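Long-range contacts in anthrone oxidase-like protein (Streptomyces ambofaciens, PDB 5F9P), which cleaves a carbon-carbon bond by oxygenation, in the ring-B opening step of atypical angucycline biosynthesis: residues Thr11-Phe16 with Met96-Ala101; Glu22-Leu27 with Asp53-Leu58; Ser46-Gly51 with Gln222-Arg227; Ile113-Gly118 with Ile175-Trp180. One frame throughout, in Å; residues are numbered along the deposited sequence.

Contact 1. Residues Thr11-Phe16 with Met96-Ala101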
loop_
_atom_site.group_PDB
_atom_site.type_symbol
_atom_site.label_atom_id
_atom_site.label_comp_id
_atom_site.label_asym_id
_atom_site.label_seq_id
_atom_site.Cartn_x
_atom_site.Cartn_y
_atom_site.Cartn_z
ATOM N N THR A 11 4.098 -5.796 7.719
ATOM C CA THR A 11 3.165 -5.226 6.758
ATOM C C THR A 11 3.610 -5.534 5.333
ATOM O O THR A 11 4.670 -5.091 4.888
ATOM C CB THR A 11 2.991 -3.705 6.955
ATOM O OG1 THR A 11 2.407 -3.459 8.239
ATOM C CG2 THR A 11 2.068 -3.149 5.884
ATOM N N VAL A 12 2.786 -6.287 4.616
ATOM C CA VAL A 12 3.138 -6.732 3.281
ATOM C C VAL A 12 2.250 -6.052 2.238
ATOM O O VAL A 12 1.018 -6.105 2.326
ATOM C CB VAL A 12 3.024 -8.276 3.158
ATOM C CG1 VAL A 12 3.208 -8.725 1.715
ATOM C CG2 VAL A 12 4.055 -8.955 4.062
ATOM N N LEU A 13 2.883 -5.391 1.270
ATOM C CA LEU A 13 2.161 -4.814 0.139
ATOM C C LEU A 13 2.526 -5.511 -1.157
ATOM O O LEU A 13 3.683 -5.502 -1.582
ATOM C CB LEU A 13 2.404 -3.311 0.024
ATOM C CG LEU A 13 1.600 -2.441 0.998
ATOM C CD1 LEU A 13 1.863 -2.820 2.456
ATOM C CD2 LEU A 13 1.911 -0.984 0.767
ATOM N N ASN A 14 1.529 -6.146 -1.765
ATOM C CA ASN A 14 1.692 -6.794 -3.056
ATOM C C ASN A 14 1.175 -5.860 -4.147
ATOM O O ASN A 14 -0.021 -5.569 -4.225
ATOM C CB ASN A 14 0.949 -8.126 -3.099
ATOM C CG ASN A 14 1.483 -9.132 -2.098
ATOM O OD1 ASN A 14 2.566 -8.964 -1.551
ATOM N ND2 ASN A 14 0.731 -10.207 -1.882
ATOM N N LEU A 15 2.102 -5.379 -4.964
ATOM C CA LEU A 15 1.819 -4.385 -5.984
ATOM C C LEU A 15 1.871 -5.012 -7.371
ATOM O O LEU A 15 2.870 -5.627 -7.746
ATOM C CB LEU A 15 2.850 -3.258 -5.889
ATOM C CG LEU A 15 2.811 -2.210 -7.007
ATOM C CD1 LEU A 15 1.486 -1.454 -6.972
ATOM C CD2 LEU A 15 3.996 -1.262 -6.875
ATOM N N PHE A 16 0.787 -4.857 -8.124
ATOM C CA PHE A 16 0.687 -5.420 -9.458
ATOM C C PHE A 16 0.345 -4.319 -10.470
ATOM O O PHE A 16 -0.538 -3.495 -10.224
ATOM C CB PHE A 16 -0.412 -6.477 -9.491
ATOM C CG PHE A 16 -0.258 -7.552 -8.450
ATOM C CD1 PHE A 16 0.565 -8.641 -8.681
ATOM C CD2 PHE A 16 -0.949 -7.481 -7.253
ATOM C CE1 PHE A 16 0.716 -9.631 -7.731
ATOM C CE2 PHE A 16 -0.820 -8.475 -6.301
ATOM C CZ PHE A 16 0.018 -9.554 -6.541
HETATM N N MSE A 96 6.276 -6.649 -1.358
HETATM C CA MSE A 96 7.137 -5.821 -0.527
HETATM C C MSE A 96 6.868 -5.985 0.963
HETATM O O MSE A 96 5.737 -5.841 1.413
HETATM C CB MSE A 96 6.969 -4.357 -0.932
HETATM C CG MSE A 96 7.515 -4.027 -2.323
HETATM SE SE MSE A 96 6.926 -2.265 -2.914
HETATM C CE MSE A 96 5.010 -2.678 -3.115
ATOM N N GLN A 97 7.916 -6.272 1.729
ATOM C CA GLN A 97 7.772 -6.444 3.168
ATOM C C GLN A 97 8.230 -5.181 3.880
ATOM O O GLN A 97 9.317 -4.669 3.606
ATOM C CB GLN A 97 8.576 -7.662 3.646
ATOM C CG GLN A 97 8.268 -8.934 2.858
ATOM C CD GLN A 97 9.161 -10.105 3.249
ATOM O OE1 GLN A 97 9.534 -10.248 4.406
ATOM N NE2 GLN A 97 9.505 -10.943 2.280
ATOM N N ASN A 98 7.407 -4.687 4.800
ATOM C CA ASN A 98 7.625 -3.388 5.416
ATOM C C ASN A 98 7.346 -3.385 6.898
ATOM O O ASN A 98 6.672 -4.271 7.425
ATOM C CB ASN A 98 6.675 -2.350 4.803
ATOM C CG ASN A 98 6.565 -2.480 3.311
ATOM O OD1 ASN A 98 7.337 -1.876 2.566
ATOM N ND2 ASN A 98 5.615 -3.291 2.859
ATOM N N GLU A 99 7.838 -2.350 7.562
ATOM C CA GLU A 99 7.373 -2.023 8.896
ATOM C C GLU A 99 6.774 -0.628 8.836
ATOM O O GLU A 99 7.129 0.176 7.969
ATOM C CB GLU A 99 8.504 -2.103 9.918
ATOM C CG GLU A 99 9.570 -1.057 9.762
ATOM C CD GLU A 99 10.753 -1.298 10.705
ATOM O OE1 GLU A 99 11.654 -0.435 10.765
ATOM O OE2 GLU A 99 10.780 -2.353 11.382
ATOM N N VAL A 100 5.834 -0.353 9.729
ATOM C CA VAL A 100 5.176 0.938 9.744
ATOM C C VAL A 100 6.101 1.924 10.437
ATOM O O VAL A 100 6.534 1.676 11.556
ATOM C CB VAL A 100 3.823 0.863 10.482
ATOM C CG1 VAL A 100 3.209 2.266 10.613
ATOM C CG2 VAL A 100 2.879 -0.082 9.745
ATOM N N ALA A 101 6.436 3.024 9.769
ATOM C CA ALA A 101 7.372 3.974 10.359
ATOM C C ALA A 101 6.638 5.137 11.027
ATOM O O ALA A 101 7.101 5.699 12.019
ATOM C CB ALA A 101 8.369 4.489 9.305
#
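Thr11 and Asn98, Val12 and Gln97, and Leu13 and Met96 (a selenomethionine) pair as successive antiparallel residues, and this seam closes the eight-stranded antiparallel barrel by joining strand 10-17 to strand 92-105. Backbone bonds tie Thr11 to Asn98 and Leu13 to Met96. Thr11 N donates a hydrogen bond to Asn98 O at 3.0 Å, while Leu13 and Met96 exchange two bonds, Leu13 N to Met96 O at 2.9 Å and Met96 N to Leu13 O at 2.8 Å.

The carbonyl of Thr11 is gripped twice by one residue. Asn98 N reaches Thr11 O at 2.8 Å, and the side-chain Asn98 ND2 adds a second bond to Thr11 O at 2.9 Å, coming in from above the carbonyl plane by 36°. A chi1 of -42° sets CG of this side chain beside Asn98's own backbone N. Met96 O takes, besides Leu13 N, a CA-H...O contact from Val12 CA at 3.3 Å.

Leu13, Met96 and Asn98 share one side of the sheet and meet Ile175, Phe173 or Leu161 of strands 172-180 and 155-167, next round the barrel. The opposite side carries Val12 and Gln97, packed against helix 66-74; the carbonyl end of Gln97 is bound by Arg165. The Met96 chain folds back at chi3 (-68°) and brings its terminal methyl to the other strand, where CE rests 3.5 Å from Leu13 O and 3.6 Å from Leu15 CB.

Contact 2. Residues Glu22-Leu27 with Asp53-Leu58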
loop_
_atom_site.group_PDB
_atom_site.type_symbol
_atom_site.label_atom_id
_atom_site.label_comp_id
_atom_site.label_asym_id
_atom_site.label_seq_id
_atom_site.Cartn_x
_atom_site.Cartn_y
_atom_site.Cartn_z
ATOM N N GLU A 22 -9.315 -5.116 -18.534
ATOM C CA GLU A 22 -9.803 -6.493 -18.437
ATOM C C GLU A 22 -8.885 -7.323 -17.546
ATOM O O GLU A 22 -9.348 -8.127 -16.733
ATOM C CB GLU A 22 -9.909 -7.152 -19.820
ATOM C CG GLU A 22 -11.044 -6.612 -20.692
ATOM C CD GLU A 22 -10.676 -5.317 -21.405
ATOM O OE1 GLU A 22 -9.495 -4.897 -21.339
ATOM O OE2 GLU A 22 -11.576 -4.726 -22.041
ATOM N N LYS A 23 -7.579 -7.134 -17.709
ATOM C CA LYS A 23 -6.621 -7.829 -16.873
ATOM C C LYS A 23 -6.683 -7.321 -15.434
ATOM O O LYS A 23 -6.426 -8.077 -14.500
ATOM C CB LYS A 23 -5.205 -7.709 -17.434
ATOM C CG LYS A 23 -4.988 -8.471 -18.745
ATOM C CD LYS A 23 -3.568 -8.250 -19.249
ATOM C CE LYS A 23 -3.362 -8.762 -20.658
ATOM N NZ LYS A 23 -2.024 -8.318 -21.134
ATOM N N GLN A 24 -7.033 -6.051 -15.250
ATOM C CA GLN A 24 -7.224 -5.540 -13.898
ATOM C C GLN A 24 -8.396 -6.235 -13.210
ATOM O O GLN A 24 -8.295 -6.631 -12.053
ATOM C CB GLN A 24 -7.430 -4.026 -13.867
ATOM C CG GLN A 24 -7.675 -3.511 -12.446
ATOM C CD GLN A 24 -7.651 -2.007 -12.353
ATOM O OE1 GLN A 24 -6.813 -1.358 -12.971
ATOM N NE2 GLN A 24 -8.568 -1.441 -11.574
ATOM N N GLY A 25 -9.513 -6.370 -13.912
ATOM C CA GLY A 25 -10.660 -7.053 -13.337
ATOM C C GLY A 25 -10.315 -8.486 -12.960
ATOM O O GLY A 25 -10.755 -9.014 -11.915
ATOM N N LYS A 26 -9.529 -9.127 -13.819
ATOM C CA LYS A 26 -9.096 -10.503 -13.588
ATOM C C LYS A 26 -8.157 -10.595 -12.390
ATOM O O LYS A 26 -8.270 -11.513 -11.581
ATOM C CB LYS A 26 -8.431 -11.083 -14.841
ATOM C CG LYS A 26 -8.047 -12.555 -14.700
ATOM C CD LYS A 26 -8.372 -13.341 -15.964
ATOM C CE LYS A 26 -7.814 -12.639 -17.204
ATOM N NZ LYS A 26 -7.971 -13.445 -18.457
ATOM N N LEU A 27 -7.234 -9.642 -12.284
ATOM C CA LEU A 27 -6.378 -9.534 -11.105
ATOM C C LEU A 27 -7.210 -9.432 -9.826
ATOM O O LEU A 27 -6.943 -10.124 -8.850
ATOM C CB LEU A 27 -5.496 -8.292 -11.200
ATOM C CG LEU A 27 -4.091 -8.458 -11.772
ATOM C CD1 LEU A 27 -3.486 -7.087 -12.018
ATOM C CD2 LEU A 27 -3.237 -9.273 -10.797
ATOM N N ASP A 53 -5.906 5.785 -11.346
ATOM C CA ASP A 53 -5.085 6.520 -12.316
ATOM C C ASP A 53 -4.625 5.622 -13.467
ATOM O O ASP A 53 -4.762 5.980 -14.633
ATOM C CB ASP A 53 -3.869 7.185 -11.648
ATOM C CG ASP A 53 -4.200 8.534 -11.004
ATOM O OD1 ASP A 53 -5.395 8.903 -10.929
ATOM O OD2 ASP A 53 -3.247 9.225 -10.562
ATOM N N SER A 54 -4.056 4.464 -13.146
ATOM C CA SER A 54 -3.559 3.552 -14.182
ATOM C C SER A 54 -3.877 2.124 -13.782
ATOM O O SER A 54 -4.178 1.869 -12.616
ATOM C CB SER A 54 -2.053 3.716 -14.395
ATOM O OG SER A 54 -1.361 3.543 -13.179
ATOM N N HIS A 55 -3.834 1.204 -14.746
ATOM C CA HIS A 55 -4.229 -0.178 -14.486
ATOM C C HIS A 55 -3.268 -0.876 -13.544
ATOM O O HIS A 55 -2.050 -0.811 -13.712
ATOM C CB HIS A 55 -4.333 -0.974 -15.785
ATOM C CG HIS A 55 -5.172 -0.304 -16.823
ATOM N ND1 HIS A 55 -6.485 0.047 -16.601
ATOM C CD2 HIS A 55 -4.885 0.084 -18.088
ATOM C CE1 HIS A 55 -6.972 0.625 -17.685
ATOM N NE2 HIS A 55 -6.020 0.665 -18.599
ATOM N N GLY A 56 -3.831 -1.547 -12.549
ATOM C CA GLY A 56 -3.046 -2.359 -11.646
ATOM C C GLY A 56 -3.843 -2.542 -10.377
ATOM O O GLY A 56 -4.943 -2.019 -10.274
ATOM N N THR A 57 -3.281 -3.273 -9.421
ATOM C CA THR A 57 -3.927 -3.506 -8.138
ATOM C C THR A 57 -2.891 -3.488 -7.014
ATOM O O THR A 57 -1.685 -3.505 -7.258
ATOM C CB THR A 57 -4.616 -4.890 -8.098
ATOM O OG1 THR A 57 -3.636 -5.907 -8.335
ATOM C CG2 THR A 57 -5.699 -4.981 -9.151
ATOM N N LEU A 58 -3.380 -3.485 -5.780
ATOM C CA LEU A 58 -2.516 -3.481 -4.610
ATOM C C LEU A 58 -3.215 -4.231 -3.492
ATOM O O LEU A 58 -4.382 -3.972 -3.204
ATOM C CB LEU A 58 -2.210 -2.042 -4.164
ATOM C CG LEU A 58 -1.469 -1.863 -2.834
ATOM C CD1 LEU A 58 -0.039 -2.365 -2.932
ATOM C CD2 LEU A 58 -1.495 -0.399 -2.379
HETATM O O HOH W 1 -7.805 0.610 -14.505
#
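Gln24, Thr57 and Leu27 bury most of the surface where helix 21-37 packs on strand 56-63. The helix is the crossover of a split beta-alpha-beta unit of the ferredoxin-like kind: it joins the parallel strands 10-17 and 43-51, and strand 56-63 lies between them. Helix and strand segments run at 24°, their axes 8.0 Å apart.

Gln24 holds CG anti to its backbone N (chi1 178°) and stretches out to the start of the strand. There its OE1 accepts Gly56 N at 3.0 Å, the donor standing well above the amide carbonyl plane. The same oxygen lies at the edge of the His55 ring, near its plane, and accepts a hydrogen bond from a water at 2.7 Å that also bonds to His55 ND1. The other half of the amide, NE2, is held by Gly51 O.

Further along the strand, Gln24 CG slides past Thr57 CG2 at 4.1 Å, the two chains pointing in opposite directions. Leu27 also packs on Thr57: its CB sits 3.9 Å from the methyl CG2. The threonine hydroxyl is buried here with no polar partner in the model, and Leu27 CD1 approaches OG1 to 3.9 Å.

Contact 3. Residues Ser46-Gly51 with Gln222-Arg227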
loop_
_atom_site.group_PDB
_atom_site.type_symbol
_atom_site.label_atom_id
_atom_site.label_comp_id
_atom_site.label_asym_id
_atom_site.label_seq_id
_atom_site.Cartn_x
_atom_site.Cartn_y
_atom_site.Cartn_z
ATOM N N SER A 46 -6.097 -8.979 4.764
ATOM C CA SER A 46 -5.732 -8.506 3.424
ATOM C C SER A 46 -6.770 -7.481 3.011
ATOM O O SER A 46 -7.970 -7.642 3.310
ATOM C CB SER A 46 -5.753 -9.648 2.408
ATOM O OG SER A 46 -4.818 -10.665 2.746
ATOM N N THR A 47 -6.316 -6.430 2.335
ATOM C CA THR A 47 -7.200 -5.384 1.837
ATOM C C THR A 47 -6.865 -5.108 0.383
ATOM O O THR A 47 -5.776 -4.612 0.076
ATOM C CB THR A 47 -7.077 -4.104 2.666
ATOM O OG1 THR A 47 -7.524 -4.368 4.000
ATOM C CG2 THR A 47 -7.940 -2.980 2.067
ATOM N N VAL A 48 -7.802 -5.440 -0.508
ATOM C CA VAL A 48 -7.565 -5.405 -1.949
ATOM C C VAL A 48 -7.912 -4.025 -2.528
ATOM O O VAL A 48 -8.989 -3.490 -2.256
ATOM C CB VAL A 48 -8.409 -6.503 -2.677
ATOM C CG1 VAL A 48 -8.207 -6.451 -4.184
ATOM C CG2 VAL A 48 -8.039 -7.887 -2.163
ATOM N N HIS A 49 -7.000 -3.462 -3.315
ATOM C CA HIS A 49 -7.188 -2.133 -3.914
ATOM C C HIS A 49 -7.232 -2.241 -5.429
ATOM O O HIS A 49 -6.447 -2.985 -6.025
ATOM C CB HIS A 49 -6.045 -1.184 -3.551
ATOM C CG HIS A 49 -5.843 -0.998 -2.079
ATOM N ND1 HIS A 49 -5.574 -2.045 -1.223
ATOM C CD2 HIS A 49 -5.826 0.120 -1.319
ATOM C CE1 HIS A 49 -5.429 -1.582 0.006
ATOM N NE2 HIS A 49 -5.567 -0.269 -0.027
ATOM N N SER A 50 -8.145 -1.486 -6.043
ATOM C CA SER A 50 -8.314 -1.455 -7.493
ATOM C C SER A 50 -7.789 -0.134 -8.065
ATOM O O SER A 50 -8.193 0.928 -7.613
ATOM C CB SER A 50 -9.805 -1.592 -7.833
ATOM O OG SER A 50 -10.006 -1.429 -9.217
ATOM N N GLY A 51 -6.892 -0.199 -9.045
ATOM C CA GLY A 51 -6.229 1.000 -9.543
ATOM C C GLY A 51 -7.155 1.973 -10.261
ATOM O O GLY A 51 -8.052 1.544 -10.990
ATOM N N GLN A 222 -9.167 2.557 -5.382
ATOM C CA GLN A 222 -10.349 2.384 -4.551
ATOM C C GLN A 222 -10.181 1.074 -3.775
ATOM O O GLN A 222 -9.722 0.076 -4.330
ATOM C CB GLN A 222 -11.610 2.317 -5.432
ATOM C CG GLN A 222 -12.901 2.031 -4.655
ATOM C CD GLN A 222 -14.098 1.664 -5.548
ATOM O OE1 GLN A 222 -13.956 1.423 -6.752
ATOM N NE2 GLN A 222 -15.282 1.613 -4.947
ATOM N N VAL A 223 -10.533 1.058 -2.497
ATOM C CA VAL A 223 -10.487 -0.206 -1.760
ATOM C C VAL A 223 -11.748 -0.973 -2.106
ATOM O O VAL A 223 -12.837 -0.433 -1.977
ATOM C CB VAL A 223 -10.422 -0.016 -0.237
ATOM C CG1 VAL A 223 -10.582 -1.380 0.471
ATOM C CG2 VAL A 223 -9.111 0.656 0.165
ATOM N N VAL A 224 -11.602 -2.220 -2.548
ATOM C CA VAL A 224 -12.759 -2.974 -3.033
ATOM C C VAL A 224 -13.085 -4.230 -2.224
ATOM O O VAL A 224 -14.142 -4.811 -2.404
ATOM C CB VAL A 224 -12.621 -3.346 -4.542
ATOM C CG1 VAL A 224 -12.574 -2.073 -5.422
ATOM C CG2 VAL A 224 -11.396 -4.224 -4.776
ATOM N N HIS A 225 -12.190 -4.644 -1.330
ATOM C CA HIS A 225 -12.399 -5.889 -0.595
ATOM C C HIS A 225 -11.429 -5.972 0.573
ATOM O O HIS A 225 -10.245 -5.642 0.443
ATOM C CB HIS A 225 -12.225 -7.092 -1.541
ATOM C CG HIS A 225 -12.725 -8.398 -0.992
ATOM N ND1 HIS A 225 -14.057 -8.754 -1.011
ATOM C CD2 HIS A 225 -12.063 -9.456 -0.456
ATOM C CE1 HIS A 225 -14.199 -9.961 -0.488
ATOM N NE2 HIS A 225 -13.002 -10.412 -0.148
ATOM N N THR A 226 -11.944 -6.392 1.719
ATOM C CA THR A 226 -11.109 -6.647 2.890
ATOM C C THR A 226 -11.660 -7.826 3.679
ATOM O O THR A 226 -12.883 -8.029 3.737
ATOM C CB THR A 226 -11.059 -5.427 3.831
ATOM O OG1 THR A 226 -10.026 -5.616 4.803
ATOM C CG2 THR A 226 -12.379 -5.262 4.552
ATOM N N ARG A 227 -10.750 -8.585 4.292
ATOM C CA ARG A 227 -11.086 -9.736 5.120
ATOM C C ARG A 227 -10.013 -9.954 6.190
ATOM O O ARG A 227 -8.829 -9.752 5.915
ATOM C CB ARG A 227 -11.191 -10.999 4.253
ATOM C CG ARG A 227 -11.821 -12.159 4.992
ATOM C CD ARG A 227 -11.936 -13.451 4.185
ATOM N NE ARG A 227 -12.195 -14.537 5.126
ATOM C CZ ARG A 227 -11.371 -15.544 5.391
ATOM N NH1 ARG A 227 -10.239 -15.690 4.719
ATOM N NH2 ARG A 227 -11.714 -16.446 6.311
#
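Thr47 and Thr226 lie side by side and point the same way, their OG1 atoms 2.9 Å apart in a hydrogen bond whose donor may be either hydroxyl. They belong to the antiparallel seam between strands 43-51 and 217-228 of the barrel, which is interrupted by a classic beta bulge: Val224 and His225 both stand opposite Val48. That residue remains bonded on both sides, its N to His225 O at 2.6 Å and its O to Val224 N at 2.9 Å.

The bulge sets Val224 askew. Its two methyls part: the Val224 and Val48 side chains cross obliquely, with CG2 3.9 Å from Val48 CG1, and CG1 meets Ser50 CB at 3.7 Å. Val48, with Ser46 and His225, faces helix 21-37; His225 NE2 bonds Asp36 of that helix.

On the opposite side, Val223 sits between Thr47 and His49. With CG1 anti to the backbone N (chi1 172°), that methyl is pressed against Thr47 CG2 at 3.5 Å, tighter than ordinary carbon contact. The imidazole of His49 runs alongside Val223 in the same direction and has Tyr177 as the partner of its NE2. Against this ring the second methyl arrives obliquely, Val223 CG2 standing 3.6 Å from His49 CD2.

Contact 4. Residues Ile113-Gly118 with Ile175-Trp180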
loop_
_atom_site.group_PDB
_atom_site.type_symbol
_atom_site.label_atom_id
_atom_site.label_comp_id
_atom_site.label_asym_id
_atom_site.label_seq_id
_atom_site.Cartn_x
_atom_site.Cartn_y
_atom_site.Cartn_z
ATOM N N ILE A 113 -5.049 4.259 11.883
ATOM C CA ILE A 113 -5.607 4.370 10.561
ATOM C C ILE A 113 -6.426 3.125 10.265
ATOM O O ILE A 113 -6.020 2.016 10.598
ATOM C CB ILE A 113 -4.459 4.580 9.554
ATOM C CG1 ILE A 113 -3.880 5.987 9.772
ATOM C CG2 ILE A 113 -4.937 4.354 8.134
ATOM C CD1 ILE A 113 -2.590 6.285 9.038
ATOM N N GLU A 114 -7.599 3.322 9.681
ATOM C CA GLU A 114 -8.441 2.209 9.293
ATOM C C GLU A 114 -8.581 2.158 7.786
ATOM O O GLU A 114 -8.817 3.178 7.146
ATOM C CB GLU A 114 -9.827 2.336 9.915
ATOM C CG GLU A 114 -10.723 1.155 9.574
ATOM C CD GLU A 114 -12.022 1.132 10.368
ATOM O OE1 GLU A 114 -12.364 2.159 11.010
ATOM O OE2 GLU A 114 -12.700 0.078 10.346
ATOM N N ILE A 115 -8.452 0.963 7.224
ATOM C CA ILE A 115 -8.665 0.764 5.795
ATOM C C ILE A 115 -9.796 -0.244 5.557
ATOM O O ILE A 115 -9.961 -1.193 6.323
ATOM C CB ILE A 115 -7.371 0.299 5.099
ATOM C CG1 ILE A 115 -6.878 -1.029 5.689
ATOM C CG2 ILE A 115 -6.306 1.386 5.227
ATOM C CD1 ILE A 115 -5.778 -1.717 4.849
ATOM N N GLY A 116 -10.572 -0.036 4.503
ATOM C CA GLY A 116 -11.747 -0.865 4.262
ATOM C C GLY A 116 -12.667 -0.278 3.203
ATOM O O GLY A 116 -12.675 0.935 2.984
ATOM N N PRO A 117 -13.450 -1.138 2.532
ATOM C CA PRO A 117 -14.283 -0.699 1.402
ATOM C C PRO A 117 -15.394 0.249 1.840
ATOM O O PRO A 117 -15.902 1.018 1.015
ATOM C CB PRO A 117 -14.889 -2.003 0.860
ATOM C CG PRO A 117 -14.203 -3.136 1.609
ATOM C CD PRO A 117 -13.623 -2.568 2.854
ATOM N N GLY A 118 -15.749 0.206 3.122
ATOM C CA GLY A 118 -16.833 1.024 3.643
ATOM C C GLY A 118 -16.512 2.495 3.888
ATOM O O GLY A 118 -17.422 3.305 4.069
ATOM N N ILE A 175 7.624 3.881 1.459
ATOM C CA ILE A 175 6.307 3.949 0.849
ATOM C C ILE A 175 5.477 4.988 1.542
ATOM O O ILE A 175 5.522 5.122 2.771
ATOM C CB ILE A 175 5.578 2.581 0.928
ATOM C CG1 ILE A 175 6.174 1.617 -0.094
ATOM C CG2 ILE A 175 4.062 2.754 0.712
ATOM C CD1 ILE A 175 5.726 0.183 0.084
ATOM N N SER A 176 4.734 5.738 0.735
ATOM C CA SER A 176 3.773 6.705 1.221
ATOM C C SER A 176 2.375 6.195 0.876
ATOM O O SER A 176 2.083 5.948 -0.296
ATOM C CB SER A 176 4.002 8.044 0.509
ATOM O OG SER A 176 2.996 8.969 0.869
ATOM N N TYR A 177 1.514 6.049 1.874
ATOM C CA TYR A 177 0.154 5.542 1.646
ATOM C C TYR A 177 -0.812 6.489 2.355
ATOM O O TYR A 177 -0.807 6.570 3.579
ATOM C CB TYR A 177 0.042 4.115 2.205
ATOM C CG TYR A 177 -1.324 3.455 2.127
ATOM C CD1 TYR A 177 -2.308 3.735 3.063
ATOM C CD2 TYR A 177 -1.615 2.529 1.126
ATOM C CE1 TYR A 177 -3.560 3.117 3.000
ATOM C CE2 TYR A 177 -2.849 1.911 1.054
ATOM C CZ TYR A 177 -3.819 2.204 1.992
ATOM O OH TYR A 177 -5.050 1.578 1.914
ATOM N N SER A 178 -1.604 7.236 1.587
ATOM C CA SER A 178 -2.502 8.235 2.154
ATOM C C SER A 178 -3.976 8.058 1.749
ATOM O O SER A 178 -4.286 7.477 0.706
ATOM C CB SER A 178 -2.017 9.664 1.845
ATOM O OG SER A 178 -1.930 9.944 0.455
ATOM N N GLN A 179 -4.868 8.572 2.594
ATOM C CA GLN A 179 -6.311 8.524 2.369
ATOM C C GLN A 179 -6.912 9.928 2.236
ATOM O O GLN A 179 -6.569 10.835 3.002
ATOM C CB GLN A 179 -7.003 7.807 3.528
ATOM C CG GLN A 179 -6.542 6.377 3.742
ATOM C CD GLN A 179 -7.161 5.759 4.982
ATOM O OE1 GLN A 179 -7.334 6.429 6.001
ATOM N NE2 GLN A 179 -7.511 4.482 4.895
ATOM N N TRP A 180 -7.836 10.084 1.286
ATOM C CA TRP A 180 -8.410 11.380 0.954
ATOM C C TRP A 180 -9.945 11.287 0.835
ATOM O O TRP A 180 -10.486 10.195 0.636
ATOM C CB TRP A 180 -7.790 11.878 -0.359
ATOM C CG TRP A 180 -6.307 12.094 -0.245
ATOM C CD1 TRP A 180 -5.316 11.152 -0.362
ATOM C CD2 TRP A 180 -5.654 13.336 0.013
ATOM N NE1 TRP A 180 -4.081 11.742 -0.189
ATOM C CE2 TRP A 180 -4.265 13.080 0.059
ATOM C CE3 TRP A 180 -6.112 14.644 0.226
ATOM C CZ2 TRP A 180 -3.330 14.085 0.299
ATOM C CZ3 TRP A 180 -5.176 15.647 0.467
ATOM C CH2 TRP A 180 -3.803 15.356 0.497
HETATM O O HOH W 2 -8.212 6.097 8.483
#
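Tyr177 receives a single methyl from Ile115: CG2 comes in obliquely, 3.9 Å from ring atom CE1 and 3.5 Å from OH. The ring of Phe60 meets the same tyrosine at about 60°, and the tyrosine hydroxyl is bonded to His49 NE2. The second flat group is the side-chain amide of Gln179. In its plane, at the NE2 end, lies Glu114 O, 2.9 Å away, and the bond is almost perfectly straight, with 178° at the hydrogen. Seen from Glu114, however, NE2 stands above the carbonyl plane by 36°. At the other end OE1 accepts from a water at 2.7 Å, and that water in turn accepts from Glu114 N at 3.1 Å. The primary amide thereby engages both the carbonyl and, through the water, the N-H of one residue. To one side of the amide plane sit two methyls, Ile113 CG2 at 3.8 Å from OE1 and Ile115 CG2 at 3.3 Å from NE2.

Strand 172-180 belongs to the antiparallel barrel, whereas 113-114 pairs with 2-3 in a small separate sheet, so Gln179 fastens that sheet to the barrel wall by its side chain. Ile113 continues onto Ala157 and Val159 of the adjoining strand. The extended Gln179 chain slides past Ile113 in the opposite sense. On the other side of strand 172-180, Trp180 NE1 donates to Ser178 OG at 2.9 Å, and the indole meets the rings of Trp186 and Tyr189.

All four contacts reach the same barrel, contact 4 from the small sheet of 113-114. Contacts 1 and 2 meet where Phe16 O accepts from Thr57 N at 2.9 Å, and contact 2 passes to contact 3 through Leu58 O and His49 N, 2.7 Å apart, so strands 10-17, 56-63 and 43-51 form a continuous wall. Contacts 3 and 4, with centres about 10 Å apart, are joined across the interior by His49 NE2 and Tyr177 OH at 2.7 Å. Ile175 CD1 comes within 3.6 Å of Asn98 OD1, linking contact 4 to contact 1. Contacts 1 and 3 do not touch, nearest atoms about 7 Å apart. These contacts outline the framework without locating the substrate site.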